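Local coordinates for protein aminotransferase class I and II (Streptococcus suis 89/1591, PDB 3OP7) that probably catalyses pyridoxal-phosphate-dependent transfer of amino groups between amino acids and 2-oxo acids, working as a two-subunit enzyme, at residues A[30-35]-A[271-276]; A[50-55]-A[256-261]; A[96-101]-A[120-125]; A[324-329]-A[362-367]. All coordinates share one frame; numbering follows the deposited sequence. Where two conformers were deposited one is given.

Contact 3 is the most buried of the four, and contacts 1, 2 and 4 are partly buried. Contacts 1 and 2 share neighbouring elements: helices 34-41 and 45-53 are consecutive in the chain, as are helices 257-268 and 270-294, and Leu34 of 30-35 touches Phe258 of 256-261. Contacts 1, 2 and 3 all reach the second subunit, whereas no other chain of the assembly touches contact 4, where the C-terminal helix crosses helix 319-330; its centre is about 31 to 44 Å from the centres of the others. Chemistry follows place. Contact 1, near the cofactor-bearing loop, relies on an arginine-carbonyl grip; contacts 2 and 3 are aliphatic and aromatic; contact 4 turns on one phenylalanine ring with a polar rim.

Contact 1 of 4, residues A[30-35]-A[271-276]; sequences SSLTLE and QEILER. With SO4 (sulfate ion), chain C; EDO (1,2-ethanediol), chain I.
Ser30 and Leu32 of the N-terminal segment meet Arg276 of helix 270-294 beside the loop that follows Lys222, the lysine that carries pyridoxal phosphate. Arg276 presents the end of its guanidinium to a single acceptor: NH1 and NH2 each bond to Ser30 O, both at 2.9 Å. The oxygen lies in the guanidinium plane. NH1 approaches nearly along the C=O axis, while NH2 stands above the carbonyl plane, with N-H...O angles near 145° for both. With CG anti to the backbone N (chi1 176°) and the chain extended as far as NE, the side chain spans the distance from its helix. Leu32 covers one face of the group toward its rim, its CD2 lying 3.5 Å from Arg276 NE. A looser apolar touch joins Leu32 CD1 to Ile273 CG1 at 4.2 Å. Ser31 faces the other way, its N bonded to a sulfate ion, probably from the crystallisation liquor, that Asn58 of the second subunit also holds; a bond from its OG, in one of two conformers, is less certain. Glu36 of helix 34-41 forms a salt bridge with Arg276 NE and offers its N to the capping Thr33 OG1; Ile273 packs on Leu37 and Leu40 of that helix and on Ala266 of helix 257-268.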
# COMPACT_ATOMS: atom_id res chain seq x y z
N SER A 30 15.25 -10.33 -13.98
CA SER A 30 16.44 -9.96 -13.18
C SER A 30 16.48 -8.48 -12.86
O SER A 30 16.65 -7.64 -13.73
CB SER A 30 17.72 -10.32 -13.90
OG SER A 30 17.78 -11.72 -14.14
N SER A 31 16.33 -8.17 -11.57
CA SER A 31 16.21 -6.79 -11.11
C SER A 31 17.45 -5.94 -11.39
O SER A 31 18.58 -6.45 -11.48
CB SER A 31 15.97 -6.80 -9.61
OG SER A 31 17.14 -7.23 -8.93
N LEU A 32 17.23 -4.65 -11.51
CA LEU A 32 18.29 -3.65 -11.67
C LEU A 32 18.80 -3.21 -10.34
O LEU A 32 18.03 -3.10 -9.36
CB LEU A 32 17.73 -2.44 -12.43
CG LEU A 32 17.55 -2.62 -13.95
CD1 LEU A 32 16.60 -1.49 -14.50
CD2 LEU A 32 18.89 -2.61 -14.62
N THR A 33 20.07 -2.88 -10.30
CA THR A 33 20.59 -2.02 -9.24
C THR A 33 20.56 -0.55 -9.70
O THR A 33 20.49 -0.26 -10.89
CB THR A 33 22.02 -2.33 -8.88
OG1 THR A 33 22.86 -2.07 -10.04
CG2 THR A 33 22.20 -3.81 -8.40
N LEU A 34 20.66 0.39 -8.77
CA LEU A 34 20.75 1.80 -9.13
C LEU A 34 21.95 2.03 -10.03
O LEU A 34 21.86 2.73 -11.03
CB LEU A 34 20.82 2.67 -7.85
CG LEU A 34 20.25 4.06 -7.94
CD1 LEU A 34 18.87 4.06 -8.60
CD2 LEU A 34 20.24 4.68 -6.52
N GLU A 35 23.08 1.40 -9.69
CA GLU A 35 24.30 1.47 -10.51
C GLU A 35 24.03 1.11 -11.97
O GLU A 35 24.44 1.83 -12.87
CB GLU A 35 25.34 0.50 -9.95
CG GLU A 35 26.56 0.24 -10.86
CD GLU A 35 27.81 0.94 -10.43
OE1 GLU A 35 28.01 1.16 -9.20
OE2 GLU A 35 28.62 1.24 -11.34
N GLN A 271 12.95 2.76 -22.98
CA GLN A 271 13.35 1.99 -24.14
C GLN A 271 14.67 1.24 -23.92
O GLN A 271 14.87 0.12 -24.43
CB GLN A 271 13.36 2.90 -25.38
CG GLN A 271 11.91 3.28 -25.77
CD GLN A 271 11.78 4.51 -26.65
OE1 GLN A 271 12.25 5.59 -26.31
NE2 GLN A 271 11.10 4.36 -27.77
N GLU A 272 15.58 1.85 -23.17
CA GLU A 272 16.83 1.18 -22.82
C GLU A 272 16.61 -0.03 -21.89
O GLU A 272 17.29 -1.07 -22.03
CB GLU A 272 17.85 2.15 -22.23
CG GLU A 272 18.29 3.20 -23.27
CD GLU A 272 17.61 4.53 -23.03
OE1 GLU A 272 16.35 4.63 -23.10
OE2 GLU A 272 18.35 5.49 -22.74
N ILE A 273 15.67 0.10 -20.96
CA ILE A 273 15.32 -1.01 -20.09
C ILE A 273 14.67 -2.12 -20.93
O ILE A 273 15.00 -3.31 -20.77
CB ILE A 273 14.46 -0.54 -18.89
CG1 ILE A 273 15.27 0.45 -18.03
CG2 ILE A 273 14.00 -1.74 -18.05
CD1 ILE A 273 14.38 1.11 -17.02
N LEU A 274 13.78 -1.76 -21.84
CA LEU A 274 13.13 -2.75 -22.69
C LEU A 274 14.16 -3.53 -23.50
O LEU A 274 14.03 -4.74 -23.68
CB LEU A 274 12.11 -2.10 -23.62
CG LEU A 274 10.85 -1.55 -22.93
CD1 LEU A 274 9.93 -0.89 -23.94
CD2 LEU A 274 10.07 -2.59 -22.12
N GLU A 275 15.17 -2.83 -23.98
CA GLU A 275 16.18 -3.48 -24.81
C GLU A 275 17.00 -4.48 -24.00
O GLU A 275 17.24 -5.60 -24.47
CB GLU A 275 17.01 -2.42 -25.51
CG GLU A 275 16.41 -2.04 -26.88
CD GLU A 275 16.51 -3.20 -27.89
OE1 GLU A 275 17.63 -3.68 -28.15
OE2 GLU A 275 15.46 -3.65 -28.41
N ARG A 276 17.38 -4.09 -22.78
CA ARG A 276 18.04 -4.98 -21.83
C ARG A 276 17.17 -6.22 -21.59
O ARG A 276 17.66 -7.34 -21.66
CB ARG A 276 18.27 -4.29 -20.49
CG ARG A 276 18.87 -5.17 -19.38
CD ARG A 276 18.59 -4.54 -18.05
NE ARG A 276 19.14 -5.26 -16.89
CZ ARG A 276 18.43 -5.98 -16.02
NH1 ARG A 276 17.13 -6.15 -16.18
NH2 ARG A 276 19.04 -6.52 -14.97
S SO4 C . 16.71 -10.77 -8.85
O1 SO4 C . 17.79 -11.21 -9.70
O2 SO4 C . 15.54 -10.29 -9.60
O3 SO4 C . 16.24 -11.65 -7.82
O4 SO4 C . 17.39 -9.71 -8.15
C1 EDO I . 10.58 -3.61 -27.11
O1 EDO I . 9.46 -3.22 -27.89
C2 EDO I . 11.86 -3.29 -27.87
O2 EDO I . 13.00 -3.81 -27.17

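Contact 2 of 4, residues A[50-55]-A[256-261]; sequences KKLQGT and GVFDDL
Leu52 and Phe258 make the aliphatic-aromatic part of this contact. Leu52 reaches the rim of the ring and not its face: CD2 lies 3.8 Å from Phe258 CD2, and CD1, in the ring plane, is 4.0 Å from the same atom. CG of Phe258 is anti to its backbone N (chi1 165°), and the ring beyond it turns its edge to Leu52. Purely aliphatic touches lie at the two ends. Thr55 CG2 meets Val257 CG1 at 3.6 Å, the two side chains crossing obliquely. Leu261, deposited in two conformers, gives a less certain touch, its CD2 3.7 Å from Lys51 CE on the long extended lysine chain. In this fold-type I aminotransferase the two helices involved, 45-53 and 257-268, also line the subunit interface: Phe258 stacks on Phe258 of the second subunit, and Leu52 packs on Leu34 of that subunit. No hydrogen bond joins the two segments. Within 50-55, Thr55 OG1 donates to Lys51 O at 2.8 Å from above the carbonyl plane, tying the residues just after the helix back to its last turn; this use of OG1 goes with the methyl CG2 being the branch that touches Val257.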
# COMPACT_ATOMS: atom_id res chain seq x y z
N LYS A 50 22.80 14.34 -5.32
CA LYS A 50 22.71 15.72 -4.89
C LYS A 50 21.24 16.15 -4.84
O LYS A 50 20.83 16.77 -3.87
CB LYS A 50 23.51 16.66 -5.81
CG LYS A 50 23.69 18.06 -5.22
CD LYS A 50 24.90 18.81 -5.85
CE LYS A 50 25.23 20.15 -5.16
NZ LYS A 50 26.59 20.67 -5.57
N LYS A 51 20.48 15.84 -5.87
CA LYS A 51 19.08 16.19 -5.91
C LYS A 51 18.33 15.47 -4.78
O LYS A 51 17.61 16.07 -3.99
CB LYS A 51 18.47 15.83 -7.25
CG LYS A 51 16.96 16.13 -7.38
CD LYS A 51 16.62 16.07 -8.84
CE LYS A 51 15.14 16.08 -9.12
NZ LYS A 51 15.03 15.80 -10.61
N LEU A 52 18.56 14.16 -4.68
CA LEU A 52 17.90 13.35 -3.66
C LEU A 52 18.18 13.86 -2.26
O LEU A 52 17.26 13.97 -1.46
CB LEU A 52 18.37 11.90 -3.75
CG LEU A 52 17.90 11.00 -2.59
CD1 LEU A 52 16.39 10.83 -2.63
CD2 LEU A 52 18.66 9.63 -2.62
N GLN A 53 19.44 14.13 -1.97
CA GLN A 53 19.93 14.40 -0.62
C GLN A 53 19.30 15.63 0.03
O GLN A 53 19.12 15.70 1.24
CB GLN A 53 21.45 14.57 -0.68
CG GLN A 53 22.13 14.87 0.63
CD GLN A 53 23.62 14.51 0.64
OE1 GLN A 53 24.03 13.54 0.00
NE2 GLN A 53 24.42 15.30 1.38
N GLY A 54 18.94 16.58 -0.82
CA GLY A 54 18.30 17.81 -0.37
C GLY A 54 16.80 17.87 -0.50
O GLY A 54 16.21 18.93 -0.19
N THR A 55 16.18 16.77 -0.92
CA THR A 55 14.73 16.69 -1.08
C THR A 55 14.10 16.33 0.27
O THR A 55 14.43 15.32 0.86
CB THR A 55 14.33 15.72 -2.19
OG1 THR A 55 14.91 16.16 -3.42
CG2 THR A 55 12.81 15.62 -2.36
N GLY A 256 6.59 6.44 -2.42
CA GLY A 256 7.72 7.14 -1.78
C GLY A 256 8.38 8.23 -2.62
O GLY A 256 8.32 8.20 -3.83
N VAL A 257 9.02 9.19 -1.94
CA VAL A 257 9.77 10.27 -2.60
C VAL A 257 10.93 9.74 -3.49
O VAL A 257 11.02 10.10 -4.64
CB VAL A 257 10.31 11.27 -1.55
CG1 VAL A 257 11.27 12.32 -2.13
CG2 VAL A 257 9.11 12.00 -0.94
N PHE A 258 11.78 8.90 -2.92
CA PHE A 258 12.91 8.32 -3.67
C PHE A 258 12.34 7.42 -4.72
O PHE A 258 12.83 7.39 -5.84
CB PHE A 258 13.82 7.53 -2.74
CG PHE A 258 14.78 6.62 -3.41
CD1 PHE A 258 14.40 5.33 -3.73
CD2 PHE A 258 16.09 7.03 -3.71
CE1 PHE A 258 15.30 4.45 -4.31
CE2 PHE A 258 16.99 6.12 -4.32
CZ PHE A 258 16.57 4.85 -4.59
N ASP A 259 11.29 6.70 -4.36
CA ASP A 259 10.70 5.73 -5.29
C ASP A 259 10.20 6.41 -6.60
O ASP A 259 10.46 5.97 -7.73
CB ASP A 259 9.61 4.94 -4.59
CG ASP A 259 10.10 4.20 -3.35
OD1 ASP A 259 11.27 3.77 -3.34
OD2 ASP A 259 9.27 4.06 -2.39
N ASP A 260 9.48 7.51 -6.45
CA ASP A 260 9.06 8.32 -7.57
C ASP A 260 10.25 8.91 -8.36
O ASP A 260 10.20 9.01 -9.58
CB ASP A 260 8.09 9.42 -7.11
CG ASP A 260 7.86 10.48 -8.18
OD1 ASP A 260 6.96 10.33 -9.01
OD2 ASP A 260 8.61 11.48 -8.13
N LEU A 261 11.31 9.35 -7.67
CA LEU A 261 12.52 9.89 -8.33
C LEU A 261 13.14 8.84 -9.25
O LEU A 261 13.49 9.13 -10.40
CB LEU A 261 13.54 10.33 -7.29
CG LEU A 261 14.11 11.74 -7.18
CD1 LEU A 261 15.59 11.60 -6.86
CD2 LEU A 261 13.86 12.69 -8.40

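Contact 3 of 4, residues A[96-101]-A[120-125]; sequences LVLYSL and DIPKSL
Leu98 and Tyr99 of helix 89-101 pack against Ile121 and Pro122 of helix 117-124 and Leu125 just beyond it, with every touching residue buried. The tighter part is around Leu125. Its CD1 lies 3.5 Å from Leu98 O, and its CD2 lies 3.6 Å from Tyr99 CD1, the two side chains crossing at about a right angle. CG of Leu125 anti to its carbonyl carbon (chi1 -60°) starts the chain toward helix 89-101. Leu98 meets Ile121 nearly as closely, CB to CG2 at 3.8 Å and again at about a right angle. The contact is looser at the methyls of Leu98: its CD1 is 4.1 Å from Pro122 CD, and its CD2 is no nearer to Pro122 CG. The proline nitrogen has no bond to the preceding turn, and helix 117-124 is kinked there. Ser124 OG donates to Ile121 O at 2.6 Å, in the carbonyl plane and on a lone pair. The same hydroxyl is hydrogen-bonded to Tyr99 OH of the second subunit, and the reciprocal pair is formed by Tyr99 of this chain, whose phenol therefore finds its partner across the dimer. Both helices flank the large mixed sheet of a fold-type I pyridoxal-phosphate enzyme; helix 117-124 is the connection of a beta-alpha-beta crossover between parallel neighbouring strands 107-112 and 128-135.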
# COMPACT_ATOMS: atom_id res chain seq x y z
N LEU A 96 -6.61 -0.24 -5.19
CA LEU A 96 -7.27 1.07 -5.24
C LEU A 96 -8.49 1.04 -6.18
O LEU A 96 -9.56 1.57 -5.83
CB LEU A 96 -6.31 2.12 -5.72
CG LEU A 96 -6.86 3.55 -5.89
CD1 LEU A 96 -7.43 4.09 -4.55
CD2 LEU A 96 -5.76 4.47 -6.48
N VAL A 97 -8.34 0.43 -7.34
CA VAL A 97 -9.45 0.35 -8.32
C VAL A 97 -10.65 -0.40 -7.70
O VAL A 97 -11.79 0.11 -7.65
CB VAL A 97 -9.04 -0.29 -9.63
CG1 VAL A 97 -10.29 -0.55 -10.59
CG2 VAL A 97 -8.02 0.61 -10.33
N LEU A 98 -10.37 -1.60 -7.19
CA LEU A 98 -11.44 -2.47 -6.70
C LEU A 98 -12.08 -1.92 -5.44
O LEU A 98 -13.30 -1.88 -5.29
CB LEU A 98 -10.87 -3.89 -6.52
CG LEU A 98 -10.39 -4.53 -7.84
CD1 LEU A 98 -9.43 -5.69 -7.57
CD2 LEU A 98 -11.60 -5.00 -8.66
N TYR A 99 -11.25 -1.46 -4.53
CA TYR A 99 -11.78 -0.96 -3.29
C TYR A 99 -12.64 0.30 -3.51
O TYR A 99 -13.67 0.50 -2.82
CB TYR A 99 -10.63 -0.73 -2.34
CG TYR A 99 -10.94 -0.73 -0.87
CD1 TYR A 99 -12.04 -1.37 -0.36
CD2 TYR A 99 -10.13 -0.06 0.00
CE1 TYR A 99 -12.34 -1.34 1.01
CE2 TYR A 99 -10.40 -0.05 1.37
CZ TYR A 99 -11.50 -0.69 1.86
OH TYR A 99 -11.77 -0.63 3.22
N SER A 100 -12.24 1.15 -4.45
CA SER A 100 -12.93 2.41 -4.72
C SER A 100 -14.27 2.14 -5.41
O SER A 100 -15.29 2.80 -5.10
CB SER A 100 -12.07 3.31 -5.62
OG SER A 100 -10.93 3.78 -4.93
N LEU A 101 -14.27 1.21 -6.37
CA LEU A 101 -15.39 1.09 -7.29
C LEU A 101 -16.38 -0.01 -7.00
O LEU A 101 -17.52 0.08 -7.45
CB LEU A 101 -14.88 0.96 -8.75
CG LEU A 101 -14.05 2.15 -9.23
CD1 LEU A 101 -13.50 1.81 -10.62
CD2 LEU A 101 -14.85 3.47 -9.22
N ASP A 120 -10.54 -12.21 -5.64
CA ASP A 120 -10.78 -12.27 -4.20
C ASP A 120 -11.03 -10.92 -3.56
O ASP A 120 -11.79 -10.84 -2.60
CB ASP A 120 -9.72 -13.10 -3.49
CG ASP A 120 -10.04 -14.61 -3.53
OD1 ASP A 120 -11.26 -14.98 -3.71
OD2 ASP A 120 -9.08 -15.42 -3.37
N ILE A 121 -10.43 -9.85 -4.07
CA ILE A 121 -10.78 -8.55 -3.52
C ILE A 121 -12.27 -8.26 -3.74
O ILE A 121 -12.98 -7.92 -2.78
CB ILE A 121 -9.82 -7.39 -3.94
CG1 ILE A 121 -8.42 -7.64 -3.36
CG2 ILE A 121 -10.37 -6.05 -3.46
CD1 ILE A 121 -7.34 -6.68 -3.85
N PRO A 122 -12.78 -8.41 -4.98
CA PRO A 122 -14.19 -8.08 -5.09
C PRO A 122 -15.10 -8.96 -4.24
O PRO A 122 -16.06 -8.47 -3.67
CB PRO A 122 -14.52 -8.22 -6.59
CG PRO A 122 -13.26 -8.52 -7.29
CD PRO A 122 -12.11 -8.46 -6.29
N LYS A 123 -14.79 -10.23 -4.13
CA LYS A 123 -15.57 -11.11 -3.24
C LYS A 123 -15.59 -10.56 -1.83
O LYS A 123 -16.65 -10.50 -1.19
CB LYS A 123 -14.95 -12.52 -3.16
CG LYS A 123 -15.34 -13.48 -4.23
CD LYS A 123 -15.32 -14.90 -3.61
CE LYS A 123 -15.92 -15.96 -4.52
NZ LYS A 123 -15.83 -17.32 -3.86
N SER A 124 -14.43 -10.13 -1.35
CA SER A 124 -14.32 -9.63 0.01
C SER A 124 -15.14 -8.39 0.23
O SER A 124 -15.50 -8.08 1.36
CB SER A 124 -12.85 -9.35 0.39
OG SER A 124 -12.35 -8.17 -0.26
N LEU A 125 -15.46 -7.68 -0.85
CA LEU A 125 -16.23 -6.44 -0.70
C LEU A 125 -17.74 -6.65 -0.85
O LEU A 125 -18.55 -5.71 -0.81
CB LEU A 125 -15.70 -5.39 -1.69
CG LEU A 125 -14.24 -5.02 -1.50
CD1 LEU A 125 -13.72 -4.10 -2.59
CD2 LEU A 125 -14.04 -4.40 -0.12

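Contact 4 of 4, residues A[324-329]-A[362-367]; sequences LQLLQE and EKLSQF
Phe367 and Leu326 each hold CG anti to the backbone N, with chi1 at -168° and 172°, which sets each CG beside its own carbonyl carbon; the ring and the leucine branches then meet between helices 354-368 and 319-330. The short helical segments cross at 113°, their axes 10.6 Å apart at closest approach. Leu326 covers one face of the Phe367 ring: its CA sits over the centre, and its CB makes a CH-pi contact 4.2 Å from the centroid. Farther out, Leu326 CD1 reaches back to Phe367 CB at 3.7 Å, and CD2 meets Leu364 CD1 at 3.9 Å, so one leucine is shared by two residues a turn apart on the C-terminal helix. Gln325 CB comes to Phe367 CZ at 3.6 Å, its amide plane almost perpendicular to the ring. Glu329 approaches the ring edge, with OE1 4.1 Å from Phe367 CE1 and the carboxylate likewise square to the ring. Phe322 and Phe371 add edge-to-face contacts to the same ring, and Leu326 packs further on Val332 and Leu334, building an apolar cluster in the smaller, C-terminal part of the aminotransferase fold. No hydrogen bond joins 324-329 to 362-367, so their cohesion probably comes from van der Waals contact and burial of apolar surface around one aromatic ring; the carboxylate at the ring edge could add a weak electrostatic attraction to the electropositive C-H rim.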
# COMPACT_ATOMS: atom_id res chain seq x y z
N LEU A 324 7.15 -29.91 -3.42
CA LEU A 324 7.74 -30.05 -2.09
C LEU A 324 8.91 -31.04 -2.13
O LEU A 324 9.98 -30.80 -1.57
CB LEU A 324 6.71 -30.54 -1.06
CG LEU A 324 5.61 -29.58 -0.58
CD1 LEU A 324 4.47 -30.39 0.10
CD2 LEU A 324 6.18 -28.50 0.34
N GLN A 325 8.69 -32.16 -2.81
CA GLN A 325 9.73 -33.17 -2.96
C GLN A 325 10.91 -32.67 -3.78
O GLN A 325 12.05 -32.91 -3.40
CB GLN A 325 9.17 -34.41 -3.62
CG GLN A 325 8.26 -35.20 -2.73
CD GLN A 325 7.86 -36.53 -3.38
OE1 GLN A 325 6.76 -37.04 -3.15
NE2 GLN A 325 8.75 -37.08 -4.21
N LEU A 326 10.64 -32.00 -4.89
CA LEU A 326 11.70 -31.40 -5.72
C LEU A 326 12.52 -30.40 -4.90
O LEU A 326 13.77 -30.37 -4.96
CB LEU A 326 11.08 -30.69 -6.92
CG LEU A 326 12.02 -29.84 -7.78
CD1 LEU A 326 12.97 -30.74 -8.58
CD2 LEU A 326 11.20 -28.89 -8.65
N LEU A 327 11.83 -29.61 -4.09
CA LEU A 327 12.50 -28.64 -3.23
C LEU A 327 13.39 -29.35 -2.20
O LEU A 327 14.57 -29.01 -2.07
CB LEU A 327 11.48 -27.73 -2.54
CG LEU A 327 12.00 -26.67 -1.56
CD1 LEU A 327 12.88 -25.68 -2.31
CD2 LEU A 327 10.82 -25.92 -0.90
N GLN A 328 12.86 -30.35 -1.50
CA GLN A 328 13.58 -31.06 -0.44
C GLN A 328 14.79 -31.81 -1.01
O GLN A 328 15.89 -31.81 -0.43
CB GLN A 328 12.65 -32.06 0.27
CG GLN A 328 11.53 -31.42 1.10
CD GLN A 328 10.44 -32.42 1.49
OE1 GLN A 328 10.58 -33.63 1.29
NE2 GLN A 328 9.34 -31.91 2.04
N GLU A 329 14.58 -32.46 -2.14
CA GLU A 329 15.61 -33.31 -2.74
C GLU A 329 16.66 -32.61 -3.62
O GLU A 329 17.80 -33.09 -3.69
CB GLU A 329 14.95 -34.43 -3.55
CG GLU A 329 14.18 -35.40 -2.69
CD GLU A 329 13.78 -36.67 -3.44
OE1 GLU A 329 14.51 -37.08 -4.37
OE2 GLU A 329 12.72 -37.24 -3.11
N GLU A 362 18.16 -28.51 -15.29
CA GLU A 362 18.96 -29.72 -15.17
C GLU A 362 18.49 -30.58 -13.99
O GLU A 362 18.20 -31.77 -14.16
CB GLU A 362 20.43 -29.34 -15.04
CG GLU A 362 21.17 -29.32 -16.39
CD GLU A 362 22.52 -28.56 -16.37
OE1 GLU A 362 22.98 -28.09 -15.29
OE2 GLU A 362 23.09 -28.41 -17.47
N LYS A 363 18.35 -29.94 -12.83
CA LYS A 363 17.92 -30.65 -11.62
C LYS A 363 16.47 -31.13 -11.68
O LYS A 363 16.15 -32.18 -11.15
CB LYS A 363 18.15 -29.80 -10.36
CG LYS A 363 19.64 -29.56 -10.00
CD LYS A 363 20.33 -30.83 -9.46
CE LYS A 363 21.61 -30.51 -8.68
NZ LYS A 363 22.50 -31.71 -8.52
N LEU A 364 15.60 -30.34 -12.31
CA LEU A 364 14.22 -30.75 -12.55
C LEU A 364 14.18 -32.00 -13.43
O LEU A 364 13.43 -32.94 -13.14
CB LEU A 364 13.42 -29.62 -13.21
CG LEU A 364 11.94 -29.88 -13.47
CD1 LEU A 364 11.23 -30.48 -12.24
CD2 LEU A 364 11.24 -28.59 -13.95
N SER A 365 14.99 -32.02 -14.48
CA SER A 365 15.08 -33.23 -15.33
C SER A 365 15.61 -34.46 -14.57
O SER A 365 15.17 -35.58 -14.81
CB SER A 365 15.96 -32.98 -16.56
OG SER A 365 15.30 -32.08 -17.43
N GLN A 366 16.56 -34.23 -13.65
CA GLN A 366 17.05 -35.30 -12.76
C GLN A 366 15.91 -35.90 -11.93
O GLN A 366 15.77 -37.12 -11.83
CB GLN A 366 18.13 -34.77 -11.82
CG GLN A 366 19.57 -34.76 -12.35
CD GLN A 366 20.53 -34.23 -11.30
OE1 GLN A 366 20.40 -34.56 -10.12
NE2 GLN A 366 21.48 -33.39 -11.71
N PHE A 367 15.11 -35.02 -11.33
CA PHE A 367 13.96 -35.41 -10.55
C PHE A 367 12.96 -36.18 -11.42
O PHE A 367 12.48 -37.24 -11.03
CB PHE A 367 13.30 -34.16 -9.93
CG PHE A 367 12.28 -34.47 -8.89
CD1 PHE A 367 12.60 -35.24 -7.77
CD2 PHE A 367 10.98 -33.99 -9.01
CE1 PHE A 367 11.63 -35.52 -6.80
CE2 PHE A 367 10.02 -34.27 -8.05
CZ PHE A 367 10.34 -35.03 -6.94